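PDB 3C1Q: general secretion pathway protein F from Vibrio cholerae, which forms part of the inner-membrane complex of the type II secretion system, probably serving the energy-dependent export of toxins and proteases from the periplasm. Local coordinates for residues B[13-24]-B[37-47]; B[49-57]-B[67-75]. All blocks are in the same frame, centred on the assembly; numbering follows the deposited sequence.

How the interactions relate
The two contacts illustrate how a small all-helical domain, here the first cytoplasmic domain of EpsF, is assembled from successive helices packed on one another. They come in series along the chain: interaction 1 sets helix 11-26 against the end of helix 31-40 and the start of helix 45-59, and interaction 2 sets helix 45-59 against the end of helix 64-68 and the loop after it. Their centres lie about 12 Å apart. Helix 45-59 serves both, and packing joins them where Val38 CG1 meets Leu51 CD1 at 3.5 Å and Ile17 meets Met50. Interaction 1 also reaches the dimer interface and a calcium ion; interaction 2 lies away from both.

Interaction 1. Residues B[13-24]-B[37-47]; sequences DLALITRQLATL and AVAEQSEKPRI. With CA (calcium ion), chain C.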
loop_
_atom_site.group_PDB
_atom_site.type_symbol
_atom_site.label_atom_id
_atom_site.label_comp_id
_atom_site.label_asym_id
_atom_site.label_seq_id
_atom_site.Cartn_x
_atom_site.Cartn_y
_atom_site.Cartn_z
ATOM N N ASP B 13 0.423 -1.775 11.321
ATOM C CA ASP B 13 -0.549 -0.731 11.014
ATOM C C ASP B 13 0.127 0.598 10.730
ATOM O O ASP B 13 -0.339 1.353 9.881
ATOM C CB ASP B 13 -1.610 -0.631 12.086
ATOM C CG ASP B 13 -2.685 -1.695 11.922
ATOM O OD1 ASP B 13 -3.029 -2.037 10.758
ATOM O OD2 ASP B 13 -3.175 -2.174 12.955
ATOM N N LEU B 14 1.236 0.895 11.404
ATOM C CA LEU B 14 1.996 2.107 11.015
ATOM C C LEU B 14 2.530 1.986 9.587
ATOM O O LEU B 14 2.450 2.934 8.809
ATOM C CB LEU B 14 3.149 2.402 11.975
ATOM C CG LEU B 14 3.897 3.710 11.664
ATOM C CD1 LEU B 14 2.968 4.914 11.821
ATOM C CD2 LEU B 14 5.119 3.827 12.556
ATOM N N ALA B 15 3.053 0.815 9.234
ATOM C CA ALA B 15 3.562 0.562 7.891
ATOM C C ALA B 15 2.478 0.736 6.829
ATOM O O ALA B 15 2.728 1.310 5.758
ATOM C CB ALA B 15 4.163 -0.828 7.813
ATOM N N LEU B 16 1.282 0.254 7.140
ATOM C CA LEU B 16 0.170 0.315 6.215
ATOM C C LEU B 16 -0.175 1.772 5.945
ATOM O O LEU B 16 -0.172 2.206 4.783
ATOM C CB LEU B 16 -1.031 -0.428 6.783
ATOM C CG LEU B 16 -2.370 -0.300 6.052
ATOM C CD1 LEU B 16 -2.242 -0.789 4.610
ATOM C CD2 LEU B 16 -3.459 -1.050 6.807
ATOM N N ILE B 17 -0.493 2.535 6.999
ATOM C CA ILE B 17 -0.943 3.913 6.755
ATOM C C ILE B 17 0.160 4.756 6.145
ATOM O O ILE B 17 -0.122 5.647 5.341
ATOM C CB ILE B 17 -1.591 4.582 8.008
ATOM C CG1 ILE B 17 -0.581 4.731 9.158
ATOM C CG2 ILE B 17 -2.859 3.801 8.431
ATOM C CD1 ILE B 17 -1.135 5.457 10.454
ATOM N N THR B 18 1.420 4.485 6.491
ATOM C CA THR B 18 2.513 5.305 5.942
ATOM C C THR B 18 2.701 5.022 4.438
ATOM O O THR B 18 2.863 5.946 3.633
ATOM C CB THR B 18 3.829 5.118 6.745
ATOM O OG1 THR B 18 3.594 5.420 8.135
ATOM C CG2 THR B 18 4.905 6.029 6.227
ATOM N N ARG B 19 2.612 3.748 4.070
ATOM C CA ARG B 19 2.674 3.358 2.653
ATOM C C ARG B 19 1.505 3.934 1.871
ATOM O O ARG B 19 1.691 4.512 0.810
ATOM C CB ARG B 19 2.735 1.846 2.493
ATOM C CG ARG B 19 2.718 1.372 1.024
ATOM C CD ARG B 19 3.870 1.909 0.240
ATOM N NE ARG B 19 5.148 1.355 0.713
ATOM C CZ ARG B 19 6.335 1.856 0.370
ATOM N NH1 ARG B 19 6.397 2.920 -0.422
ATOM N NH2 ARG B 19 7.455 1.306 0.817
ATOM N N GLN B 20 0.300 3.835 2.418
ATOM C CA GLN B 20 -0.876 4.378 1.741
ATOM C C GLN B 20 -0.756 5.889 1.563
ATOM O O GLN B 20 -0.993 6.406 0.471
ATOM C CB GLN B 20 -2.153 4.038 2.502
ATOM C CG GLN B 20 -2.455 2.544 2.562
ATOM C CD GLN B 20 -3.709 2.236 3.343
ATOM O OE1 GLN B 20 -3.815 2.577 4.527
ATOM N NE2 GLN B 20 -4.683 1.598 2.680
ATOM N N LEU B 21 -0.366 6.599 2.619
ATOM C CA LEU B 21 -0.247 8.059 2.506
ATOM C C LEU B 21 0.851 8.415 1.484
ATOM O O LEU B 21 0.674 9.299 0.652
ATOM C CB LEU B 21 0.020 8.692 3.868
ATOM C CG LEU B 21 0.043 10.199 3.931
ATOM C CD1 LEU B 21 -1.345 10.793 3.551
ATOM C CD2 LEU B 21 0.493 10.649 5.339
ATOM N N ALA B 22 1.979 7.710 1.517
ATOM C CA ALA B 22 3.050 7.968 0.561
ATOM C C ALA B 22 2.603 7.742 -0.884
ATOM O O ALA B 22 2.920 8.524 -1.778
ATOM C CB ALA B 22 4.254 7.094 0.861
ATOM N N THR B 23 1.858 6.665 -1.104
ATOM C CA THR B 23 1.394 6.286 -2.425
ATOM C C THR B 23 0.457 7.329 -3.015
ATOM O O THR B 23 0.563 7.717 -4.189
ATOM C CB THR B 23 0.719 4.888 -2.370
ATOM O OG1 THR B 23 1.692 3.933 -1.899
ATOM C CG2 THR B 23 0.223 4.459 -3.722
ATOM N N LEU B 24 -0.455 7.796 -2.189
ATOM C CA LEU B 24 -1.419 8.798 -2.613
ATOM C C LEU B 24 -0.752 10.159 -2.855
ATOM O O LEU B 24 -0.958 10.770 -3.891
ATOM C CB LEU B 24 -2.538 8.895 -1.583
ATOM C CG LEU B 24 -3.405 7.637 -1.444
ATOM C CD1 LEU B 24 -4.282 7.704 -0.176
ATOM C CD2 LEU B 24 -4.275 7.399 -2.666
ATOM N N ALA B 37 -8.817 9.410 2.158
ATOM C CA ALA B 37 -8.756 8.063 1.624
ATOM C C ALA B 37 -8.175 7.071 2.625
ATOM O O ALA B 37 -8.751 5.997 2.835
ATOM C CB ALA B 37 -7.939 8.048 0.302
ATOM N N VAL B 38 -7.056 7.408 3.267
ATOM C CA VAL B 38 -6.439 6.460 4.210
ATOM C C VAL B 38 -7.416 6.184 5.390
ATOM O O VAL B 38 -7.600 5.024 5.809
ATOM C CB VAL B 38 -5.019 6.930 4.704
ATOM C CG1 VAL B 38 -4.382 5.866 5.590
ATOM C CG2 VAL B 38 -4.102 7.248 3.503
ATOM N N ALA B 39 -8.093 7.228 5.857
ATOM C CA ALA B 39 -9.115 7.100 6.890
ATOM C C ALA B 39 -10.249 6.165 6.476
ATOM O O ALA B 39 -10.601 5.245 7.213
ATOM C CB ALA B 39 -9.704 8.478 7.257
ATOM N N GLU B 40 -10.822 6.422 5.303
ATOM C CA GLU B 40 -11.957 5.650 4.784
ATOM C C GLU B 40 -11.619 4.184 4.615
ATOM O O GLU B 40 -12.504 3.340 4.687
ATOM C CB GLU B 40 -12.349 6.162 3.401
ATOM C CG GLU B 40 -12.977 7.536 3.359
ATOM C CD GLU B 40 -13.098 8.083 1.936
ATOM O OE1 GLU B 40 -12.359 7.627 1.031
ATOM O OE2 GLU B 40 -13.936 8.986 1.719
ATOM N N GLN B 41 -10.347 3.908 4.328
ATOM C CA GLN B 41 -9.884 2.552 4.063
ATOM C C GLN B 41 -9.410 1.775 5.301
ATOM O O GLN B 41 -9.032 0.623 5.196
ATOM C CB GLN B 41 -8.783 2.575 2.994
ATOM C CG GLN B 41 -9.281 3.080 1.639
ATOM C CD GLN B 41 -8.174 3.241 0.637
ATOM O OE1 GLN B 41 -7.202 2.480 0.648
ATOM N NE2 GLN B 41 -8.298 4.242 -0.235
ATOM N N SER B 42 -9.452 2.388 6.473
ATOM C CA SER B 42 -8.901 1.751 7.673
ATOM C C SER B 42 -9.882 0.767 8.297
ATOM O O SER B 42 -11.043 1.086 8.413
ATOM C CB SER B 42 -8.540 2.803 8.726
ATOM O OG SER B 42 -7.796 2.186 9.781
ATOM N N GLU B 43 -9.390 -0.401 8.714
ATOM C CA GLU B 43 -10.177 -1.414 9.427
ATOM C C GLU B 43 -10.275 -1.117 10.910
ATOM O O GLU B 43 -11.150 -1.648 11.588
ATOM C CB GLU B 43 -9.515 -2.804 9.335
ATOM C CG GLU B 43 -9.226 -3.297 7.964
ATOM C CD GLU B 43 -8.663 -4.709 7.933
ATOM O OE1 GLU B 43 -8.532 -5.360 8.996
ATOM O OE2 GLU B 43 -8.369 -5.179 6.823
ATOM N N LYS B 44 -9.344 -0.310 11.410
ATOM C CA LYS B 44 -9.163 -0.062 12.835
ATOM C C LYS B 44 -9.839 1.264 13.225
ATOM O O LYS B 44 -9.363 2.328 12.851
ATOM C CB LYS B 44 -7.661 0.010 13.131
ATOM C CG LYS B 44 -6.866 -1.284 12.832
ATOM C CD LYS B 44 -7.113 -2.327 13.912
ATOM C CE LYS B 44 -5.909 -3.240 14.152
ATOM N NZ LYS B 44 -5.426 -3.854 12.901
ATOM N N PRO B 45 -10.967 1.210 13.951
ATOM C CA PRO B 45 -11.638 2.465 14.335
ATOM C C PRO B 45 -10.745 3.558 14.957
ATOM O O PRO B 45 -10.947 4.738 14.665
ATOM C CB PRO B 45 -12.705 1.997 15.331
ATOM C CG PRO B 45 -13.044 0.628 14.865
ATOM C CD PRO B 45 -11.740 0.033 14.392
ATOM N N ARG B 46 -9.789 3.179 15.804
ATOM C CA ARG B 46 -8.925 4.161 16.468
ATOM C C ARG B 46 -8.071 4.888 15.450
ATOM O O ARG B 46 -7.781 6.084 15.591
ATOM C CB ARG B 46 -7.980 3.499 17.472
ATOM C CG ARG B 46 -8.574 3.121 18.803
ATOM C CD ARG B 46 -7.442 2.715 19.767
ATOM N NE ARG B 46 -7.836 2.725 21.164
ATOM C CZ ARG B 46 -7.829 3.802 21.956
ATOM N NH1 ARG B 46 -7.471 5.003 21.498
ATOM N NH2 ARG B 46 -8.188 3.682 23.217
ATOM N N ILE B 47 -7.626 4.137 14.448
ATOM C CA ILE B 47 -6.757 4.690 13.417
ATOM C C ILE B 47 -7.570 5.611 12.518
ATOM O O ILE B 47 -7.113 6.707 12.186
ATOM C CB ILE B 47 -6.064 3.597 12.606
ATOM C CG1 ILE B 47 -5.066 2.845 13.500
ATOM C CG2 ILE B 47 -5.350 4.217 11.382
ATOM C CD1 ILE B 47 -4.391 1.662 12.829
HETATM CA CA CA C . -8.569 -4.210 4.743
HETATM O O HOH W 1 -5.619 -2.813 9.747
HETATM O O HOH W 2 -6.624 -0.448 4.262
HETATM O O HOH W 3 -6.052 2.558 5.957
HETATM O O HOH W 4 -9.673 -2.207 5.204
HETATM O O HOH W 5 -6.631 -2.920 5.417
HETATM O O HOH W 6 -10.907 -4.675 4.791
#
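Val38 pushes its two methyl groups into helix 11-26 as a knob into a hole formed by Ile17, Gln20, Leu21 and Leu24. Its CG1, anti to the backbone N (chi1 -176°), lies 3.8 Å from Ile17 CG2, while CG2 turns to Leu24 CD1 at 3.7 Å. Ile17 CG2 also packs on Ile47 CG2. Helix 11-26 thus packs on the end of helix 31-40 and, past the turn at 41-44, on the start of helix 45-59 of this all-helical domain. At the far end Lys44 brings NZ to the syn lone pair of Asp13 OD2 at 2.8 Å, a salt bridge, and Ile47 CD1 packs on Asp13 CB. Water 1 donates to Asp13 OD1 and weakly accepts from Lys44 NZ. Water 3 gives hydrogen bonds to Gln20 OE1 (2.7 Å) and Val38 O, and water 2 links Gln20 NE2 to Gln41 O. The side-chain amides of Gln20 and Gln41 both reach Thr23 of the second subunit, Gln20 NE2 at OG1 and Gln41 NE2 at O. Two residues further on, Glu43 OE2 binds the calcium ion at 2.3 Å; water 4 binds it and donates to Gln41 O. Glu97 and Asp101 of the second subunit also bind the ion, which bridges the two chains.

Interaction 2. Residues B[49-57]-B[67-75]; sequences TMLVAVRAK and SLGDYPHVF
The Tyr71 ring carries Met50, a selenomethionine, on one face: CG stands 3.5 Å from the ring centroid and only 1° off the normal, a CH-pi contact. Val54 CG2 approaches the same ring obliquely, 3.8 Å from CE2. The Phe75 ring is layered within its own segment, with Leu68 CD2 over one face, toward the rim, and Val74 CG1 over the opposite face, near the centre. Met50 SE comes to it obliquely, 3.7 Å from Phe75 CE2, and also lies over the face of Tyr71, 4.1 Å from that centroid: two Met-aromatic contacts from one selenium. The Met50 chain runs straight out to SE before bending at chi3 (73°), which brings CE to 4.0 Å from Phe75 CE2 and CZ. Further along helix 45-59, Ala53 CB touches Tyr71 OH at 3.4 Å and Val54 CG1 packs on Ser67 CB. Lys57 sets its CB against Ser67 OG (3.3 Å), which bonds to Thr63 O, and reaches toward Asp70 from the opposite direction. Its NZ lies 2.8 Å from Asp70 OD2, a salt bridge on the syn side, 25° out of the carboxylate plane; Lys57 also makes a cation-pi contact with Tyr62. A type I turn from Leu68 to Tyr71 presents Asp70 and Tyr71 to helix 45-59. Helix 11-26 meets Phe75 through Leu14 and Ile17, and helix 77-89 lies against Leu68 through Phe79, Arg80 and Val83.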
loop_
_atom_site.group_PDB
_atom_site.type_symbol
_atom_site.label_atom_id
_atom_site.label_comp_id
_atom_site.label_asym_id
_atom_site.label_seq_id
_atom_site.Cartn_x
_atom_site.Cartn_y
_atom_site.Cartn_z
ATOM N N THR B 49 -10.254 7.287 13.365
ATOM C CA THR B 49 -10.490 8.494 14.153
ATOM C C THR B 49 -9.311 9.451 14.103
ATOM O O THR B 49 -9.480 10.663 13.929
ATOM C CB THR B 49 -10.724 8.096 15.615
ATOM O OG1 THR B 49 -11.930 7.343 15.673
ATOM C CG2 THR B 49 -10.839 9.310 16.498
HETATM N N MSE B 50 -8.122 8.896 14.293
HETATM C CA MSE B 50 -6.892 9.675 14.292
HETATM C C MSE B 50 -6.700 10.344 12.952
HETATM O O MSE B 50 -6.425 11.533 12.902
HETATM C CB MSE B 50 -5.695 8.772 14.584
HETATM C CG MSE B 50 -4.347 9.436 14.437
HETATM SE SE MSE B 50 -2.951 8.171 14.940
HETATM C CE MSE B 50 -3.030 6.996 13.362
ATOM N N LEU B 51 -6.874 9.591 11.871
ATOM C CA LEU B 51 -6.662 10.136 10.517
ATOM C C LEU B 51 -7.696 11.196 10.130
ATOM O O LEU B 51 -7.360 12.198 9.488
ATOM C CB LEU B 51 -6.598 9.009 9.493
ATOM C CG LEU B 51 -5.339 8.144 9.658
ATOM C CD1 LEU B 51 -5.430 6.907 8.784
ATOM C CD2 LEU B 51 -4.072 8.950 9.368
ATOM N N VAL B 52 -8.938 11.015 10.558
ATOM C CA VAL B 52 -9.967 12.012 10.295
ATOM C C VAL B 52 -9.624 13.305 11.049
ATOM O O VAL B 52 -9.754 14.409 10.503
ATOM C CB VAL B 52 -11.365 11.458 10.673
ATOM C CG1 VAL B 52 -12.436 12.550 10.682
ATOM C CG2 VAL B 52 -11.768 10.364 9.690
ATOM N N ALA B 53 -9.164 13.163 12.287
ATOM C CA ALA B 53 -8.799 14.304 13.115
ATOM C C ALA B 53 -7.607 15.052 12.519
ATOM O O ALA B 53 -7.607 16.267 12.449
ATOM C CB ALA B 53 -8.490 13.848 14.564
ATOM N N VAL B 54 -6.595 14.304 12.087
ATOM C CA VAL B 54 -5.434 14.888 11.427
ATOM C C VAL B 54 -5.852 15.601 10.134
ATOM O O VAL B 54 -5.390 16.725 9.851
ATOM C CB VAL B 54 -4.352 13.802 11.162
ATOM C CG1 VAL B 54 -3.225 14.330 10.276
ATOM C CG2 VAL B 54 -3.767 13.312 12.515
ATOM N N ARG B 55 -6.715 14.959 9.354
ATOM C CA ARG B 55 -7.231 15.579 8.136
ATOM C C ARG B 55 -7.954 16.884 8.426
ATOM O O ARG B 55 -7.756 17.879 7.716
ATOM C CB ARG B 55 -8.178 14.663 7.382
ATOM C CG ARG B 55 -8.513 15.277 6.020
ATOM C CD ARG B 55 -9.663 14.665 5.312
ATOM N NE ARG B 55 -10.234 15.688 4.434
ATOM C CZ ARG B 55 -11.529 15.822 4.153
ATOM N NH1 ARG B 55 -11.929 16.818 3.365
ATOM N NH2 ARG B 55 -12.429 14.963 4.634
ATOM N N ALA B 56 -8.808 16.871 9.449
ATOM C CA ALA B 56 -9.545 18.070 9.830
ATOM C C ALA B 56 -8.549 19.205 10.107
ATOM O O ALA B 56 -8.688 20.315 9.571
ATOM C CB ALA B 56 -10.424 17.792 11.030
ATOM N N LYS B 57 -7.502 18.911 10.873
ATOM C CA LYS B 57 -6.514 19.937 11.221
ATOM C C LYS B 57 -5.771 20.470 9.996
ATOM O O LYS B 57 -5.529 21.670 9.890
ATOM C CB LYS B 57 -5.537 19.422 12.278
ATOM C CG LYS B 57 -6.175 19.331 13.667
ATOM C CD LYS B 57 -5.159 19.044 14.740
ATOM C CE LYS B 57 -4.346 20.253 15.128
ATOM N NZ LYS B 57 -3.711 20.117 16.474
ATOM N N SER B 67 0.152 18.540 13.225
ATOM C CA SER B 67 -1.027 17.702 13.517
ATOM C C SER B 67 -0.633 16.336 14.106
ATOM O O SER B 67 -1.221 15.889 15.084
ATOM C CB SER B 67 -1.879 17.524 12.267
ATOM O OG SER B 67 -2.342 18.774 11.752
ATOM N N LEU B 68 0.395 15.704 13.538
ATOM C CA LEU B 68 0.840 14.384 14.023
ATOM C C LEU B 68 1.334 14.434 15.463
ATOM O O LEU B 68 1.406 13.401 16.128
ATOM C CB LEU B 68 1.939 13.820 13.134
ATOM C CG LEU B 68 1.584 13.563 11.670
ATOM C CD1 LEU B 68 2.805 12.992 10.935
ATOM C CD2 LEU B 68 0.373 12.651 11.522
ATOM N N GLY B 69 1.701 15.629 15.929
ATOM C CA GLY B 69 2.160 15.828 17.289
ATOM C C GLY B 69 1.107 15.578 18.351
ATOM O O GLY B 69 1.441 15.429 19.524
ATOM N N ASP B 70 -0.163 15.551 17.951
ATOM C CA ASP B 70 -1.232 15.108 18.849
ATOM C C ASP B 70 -1.224 13.581 19.115
ATOM O O ASP B 70 -1.937 13.107 19.999
ATOM C CB ASP B 70 -2.592 15.565 18.317
ATOM C CG ASP B 70 -2.758 17.088 18.327
ATOM O OD1 ASP B 70 -1.907 17.795 18.897
ATOM O OD2 ASP B 70 -3.744 17.582 17.741
ATOM N N TYR B 71 -0.422 12.818 18.372
ATOM C CA TYR B 71 -0.313 11.364 18.561
ATOM C C TYR B 71 1.158 10.938 18.578
ATOM O O TYR B 71 1.592 10.168 17.713
ATOM C CB TYR B 71 -1.056 10.616 17.442
ATOM C CG TYR B 71 -2.461 11.097 17.260
ATOM C CD1 TYR B 71 -3.517 10.527 17.948
ATOM C CD2 TYR B 71 -2.723 12.175 16.417
ATOM C CE1 TYR B 71 -4.803 11.017 17.799
ATOM C CE2 TYR B 71 -3.989 12.656 16.253
ATOM C CZ TYR B 71 -5.026 12.088 16.953
ATOM O OH TYR B 71 -6.285 12.600 16.770
ATOM N N PRO B 72 1.922 11.415 19.578
ATOM C CA PRO B 72 3.362 11.171 19.673
ATOM C C PRO B 72 3.678 9.716 20.029
ATOM O O PRO B 72 4.796 9.249 19.798
ATOM C CB PRO B 72 3.798 12.126 20.788
ATOM C CG PRO B 72 2.611 12.239 21.664
ATOM C CD PRO B 72 1.432 12.200 20.726
ATOM N N HIS B 73 2.683 9.025 20.580
ATOM C CA HIS B 73 2.708 7.584 20.809
ATOM C C HIS B 73 2.588 6.734 19.524
ATOM O O HIS B 73 2.860 5.536 19.548
ATOM C CB HIS B 73 1.611 7.219 21.830
ATOM C CG HIS B 73 0.214 7.486 21.351
ATOM N ND1 HIS B 73 -0.186 8.702 20.830
ATOM C CD2 HIS B 73 -0.881 6.688 21.326
ATOM C CE1 HIS B 73 -1.458 8.631 20.487
ATOM N NE2 HIS B 73 -1.902 7.421 20.774
ATOM N N VAL B 74 2.208 7.361 18.408
ATOM C CA VAL B 74 2.106 6.681 17.116
ATOM C C VAL B 74 3.182 7.172 16.169
ATOM O O VAL B 74 3.834 6.371 15.502
ATOM C CB VAL B 74 0.719 6.902 16.473
ATOM C CG1 VAL B 74 0.694 6.364 15.050
ATOM C CG2 VAL B 74 -0.361 6.261 17.337
ATOM N N PHE B 75 3.332 8.500 16.096
ATOM C CA PHE B 75 4.314 9.152 15.243
ATOM C C PHE B 75 5.412 9.749 16.112
ATOM O O PHE B 75 5.218 10.783 16.762
ATOM C CB PHE B 75 3.624 10.231 14.425
ATOM C CG PHE B 75 2.493 9.709 13.598
ATOM C CD1 PHE B 75 2.741 8.979 12.444
ATOM C CD2 PHE B 75 1.178 9.917 13.993
ATOM C CE1 PHE B 75 1.676 8.489 11.686
ATOM C CE2 PHE B 75 0.125 9.422 13.250
ATOM C CZ PHE B 75 0.366 8.714 12.108
#